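Local coordinates for protein Rab GDP-dissociation inhibitor (PDB 2BCG) that holds Rab GTPases such as Sec4 in their GDP-bound state by slowing nucleotide release, and extracts GDP-bound Ypt7 from vacuolar membranes, at residues S116-F121 with Q331-Q336. Residues are numbered along the deposited sequence; the frame is centred on the assembly and turned at random.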
ATOM      1  N   SER A 116      -4.085  17.317  -2.362  1.00 13.84           N
ATOM      2  CA  SER A 116      -4.457  18.675  -2.862  1.00 15.61           C
ATOM      3  C   SER A 116      -3.400  19.755  -2.706  1.00 16.43           C
ATOM      4  O   SER A 116      -3.332  20.714  -3.519  1.00 18.09           O
ATOM      5  CB  SER A 116      -5.748  19.156  -2.201  1.00 15.75           C
ATOM      6  OG  SER A 116      -6.715  18.138  -2.271  1.00 21.42           O
ATOM      7  N   GLY A 117      -2.568  19.634  -1.700  1.00 14.79           N
ATOM      8  CA  GLY A 117      -1.551  20.668  -1.493  1.00 14.11           C
ATOM      9  C   GLY A 117      -0.700  20.391  -0.295  1.00 14.28           C
ATOM     10  O   GLY A 117      -1.021  19.491   0.491  1.00 14.12           O
ATOM     11  N   SER A 118       0.385  21.164  -0.168  1.00 14.99           N
ATOM     12  CA  SER A 118       1.271  21.146   1.013  1.00 14.90           C
ATOM     13  C   SER A 118       1.233  22.572   1.550  1.00 14.52           C
ATOM     14  O   SER A 118       1.396  23.526   0.772  1.00 16.55           O
ATOM     15  CB  SER A 118       2.698  20.735   0.631  1.00 16.38           C
ATOM     16  OG  SER A 118       3.593  20.826   1.738  1.00 15.76           O
ATOM     17  N   TYR A 119       1.008  22.707   2.866  1.00 12.80           N
ATOM     18  CA  TYR A 119       0.886  24.016   3.551  1.00 13.19           C
ATOM     19  C   TYR A 119       1.992  24.152   4.549  1.00 13.13           C
ATOM     20  O   TYR A 119       2.375  23.171   5.170  1.00 13.52           O
ATOM     21  CB  TYR A 119      -0.451  24.121   4.305  1.00 13.65           C
ATOM     22  CG  TYR A 119      -1.634  24.294   3.392  1.00 13.61           C
ATOM     23  CD1 TYR A 119      -2.068  23.252   2.584  1.00 14.56           C
ATOM     24  CD2 TYR A 119      -2.310  25.489   3.353  1.00 13.88           C
ATOM     25  CE1 TYR A 119      -3.152  23.405   1.741  1.00 16.54           C
ATOM     26  CE2 TYR A 119      -3.389  25.668   2.506  1.00 16.45           C
ATOM     27  CZ  TYR A 119      -3.799  24.616   1.697  1.00 15.34           C
ATOM     28  OH  TYR A 119      -4.894  24.759   0.857  1.00 19.50           O
ATOM     29  N   VAL A 120       2.502  25.372   4.704  1.00 13.20           N
ATOM     30  CA  VAL A 120       3.542  25.645   5.678  1.00 13.92           C
ATOM     31  C   VAL A 120       3.014  26.611   6.721  1.00 13.96           C
ATOM     32  O   VAL A 120       2.293  27.548   6.387  1.00 14.13           O
ATOM     33  CB  VAL A 120       4.867  26.144   5.003  0.70 14.55           C
ATOM     34  CG1 VAL A 120       4.728  27.565   4.375  0.70 15.02           C
ATOM     35  CG2 VAL A 120       6.041  26.072   5.967  0.70 14.15           C
ATOM     36  N   PHE A 121       3.333  26.333   7.983  1.00 13.50           N
ATOM     37  CA  PHE A 121       2.962  27.170   9.125  1.00 14.67           C
ATOM     38  C   PHE A 121       3.954  28.309   9.307  1.00 16.16           C
ATOM     39  O   PHE A 121       5.168  28.096   9.295  1.00 15.74           O
ATOM     40  CB  PHE A 121       2.978  26.251  10.344  1.00 15.29           C
ATOM     41  CG  PHE A 121       2.622  26.886  11.656  1.00 15.80           C
ATOM     42  CD1 PHE A 121       1.343  26.734  12.200  1.00 17.47           C
ATOM     43  CD2 PHE A 121       3.597  27.529  12.410  1.00 15.74           C
ATOM     44  CE1 PHE A 121       1.031  27.219  13.474  1.00 18.24           C
ATOM     45  CE2 PHE A 121       3.297  28.034  13.668  1.00 17.92           C
ATOM     46  CZ  PHE A 121       2.014  27.897  14.199  1.00 18.74           C
ATOM     47  N   GLN A 331      -0.907  18.074   3.224  1.00 11.44           N
ATOM     48  CA  GLN A 331       0.126  18.060   4.231  1.00 11.18           C
ATOM     49  C   GLN A 331       0.205  19.419   4.909  1.00 11.48           C
ATOM     50  O   GLN A 331       0.111  20.444   4.218  1.00 12.26           O
ATOM     51  CB  GLN A 331       1.481  17.781   3.558  1.00 11.85           C
ATOM     52  CG  GLN A 331       2.699  18.201   4.397  1.00 12.40           C
ATOM     53  CD  GLN A 331       3.972  17.686   3.805  1.00 13.19           C
ATOM     54  OE1 GLN A 331       4.516  16.664   4.248  1.00 15.51           O
ATOM     55  NE2 GLN A 331       4.468  18.389   2.796  1.00 12.26           N
ATOM     56  N   ILE A 332       0.379  19.431   6.226  1.00 10.65           N
ATOM     57  CA  ILE A 332       0.841  20.656   6.873  1.00 11.71           C
ATOM     58  C   ILE A 332       2.260  20.430   7.383  1.00 11.55           C
ATOM     59  O   ILE A 332       2.531  19.381   7.996  1.00 11.62           O
ATOM     60  CB  ILE A 332      -0.063  21.083   8.060  1.00 12.33           C
ATOM     61  CG1 ILE A 332      -1.511  21.301   7.604  1.00 12.35           C
ATOM     62  CG2 ILE A 332       0.477  22.369   8.703  1.00 12.38           C
ATOM     63  CD1 ILE A 332      -2.491  21.543   8.789  1.00 13.18           C
ATOM     64  N   ILE A 333       3.126  21.433   7.170  1.00 11.92           N
ATOM     65  CA  ILE A 333       4.492  21.398   7.692  1.00 13.01           C
ATOM     66  C   ILE A 333       4.623  22.523   8.714  1.00 13.36           C
ATOM     67  O   ILE A 333       4.383  23.687   8.354  1.00 12.71           O
ATOM     68  CB  ILE A 333       5.554  21.650   6.586  1.00 13.38           C
ATOM     69  CG1 ILE A 333       5.470  20.597   5.489  1.00 14.25           C
ATOM     70  CG2 ILE A 333       6.968  21.649   7.171  1.00 13.51           C
ATOM     71  CD1 ILE A 333       6.220  20.956   4.228  1.00 16.29           C
ATOM     72  N   ILE A 334       4.995  22.188   9.956  1.00 13.96           N
ATOM     73  CA  ILE A 334       5.282  23.232  10.950  1.00 15.45           C
ATOM     74  C   ILE A 334       6.800  23.239  11.134  1.00 16.01           C
ATOM     75  O   ILE A 334       7.318  22.368  11.836  1.00 15.60           O
ATOM     76  CB  ILE A 334       4.530  22.996  12.286  1.00 15.17           C
ATOM     77  CG1 ILE A 334       3.029  22.776  12.044  1.00 15.75           C
ATOM     78  CG2 ILE A 334       4.737  24.170  13.257  1.00 17.68           C
ATOM     79  CD1 ILE A 334       2.213  22.580  13.322  1.00 16.44           C
ATOM     80  N   PRO A 335       7.514  24.180  10.456  1.00 17.17           N
ATOM     81  CA  PRO A 335       8.983  24.225  10.585  1.00 17.84           C
ATOM     82  C   PRO A 335       9.392  24.489  12.016  1.00 18.84           C
ATOM     83  O   PRO A 335       8.740  25.246  12.736  1.00 19.02           O
ATOM     84  CB  PRO A 335       9.385  25.422   9.701  1.00 18.19           C
ATOM     85  CG  PRO A 335       8.288  25.504   8.700  1.00 18.36           C
ATOM     86  CD  PRO A 335       7.045  25.220   9.535  1.00 17.43           C
ATOM     87  N   GLN A 336      10.487  23.855  12.395  1.00 19.86           N
ATOM     88  CA  GLN A 336      10.985  23.867  13.749  1.00 20.83           C
ATOM     89  C   GLN A 336      11.184  25.288  14.298  1.00 20.85           C
ATOM     90  O   GLN A 336      10.904  25.539  15.461  1.00 20.78           O
ATOM     91  CB  GLN A 336      12.308  23.094  13.791  1.00 21.53           C
ATOM     92  CG  GLN A 336      13.407  23.757  12.968  1.00 25.08           C
ATOM     93  CD  GLN A 336      14.679  23.024  13.043  1.00 29.20           C
ATOM     94  OE1 GLN A 336      15.430  23.149  14.012  1.00 34.20           O
ATOM     95  NE2 GLN A 336      14.955  22.245  12.025  1.00 31.64           N
TER
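Gln331 N donates to Gly117 O and Gln331 O accepts from Tyr119 N, the first two of four backbone bonds that make 118-121 and 331-334 a parallel pair within a mixed beta sheet of the Rab GDI fold. Tyr119 O accepts from Ile333 N and Phe121 N donates to Ile333 O, so Tyr119 N and O both face 331-334, bonding the residues on either side of Ile332. Side chains meet closely on the face of Ser118 and Gln331. There the extended Gln331 chain, its CG anti to the backbone N (chi1 160°), carries NE2 to Ser118 OG at 2.8 Å, the hydroxyl lying almost in the amide plane; NE2 also bonds Tyr234 OH, and OE1 bonds Ser421 OG. An alanine in place of Gln331 would probably leave Ser118 OG, Tyr234 and Ser421 without their common partner and the Ser118 hydroxyl freer to turn. On the reverse face Tyr119 and Ile332 meet more loosely: Tyr119 CB and Ile332 CG1 stand 4.5 Å apart, and the phenol ring leads away. Past Ile334, Pro335 CG still packs on Val120 CG2, whereas Gln336 is partly exposed and touches nothing of 116-121. Over the Phe121 ring sits Ile334 CG2, a CH-pi contact 4.0 Å from the centroid.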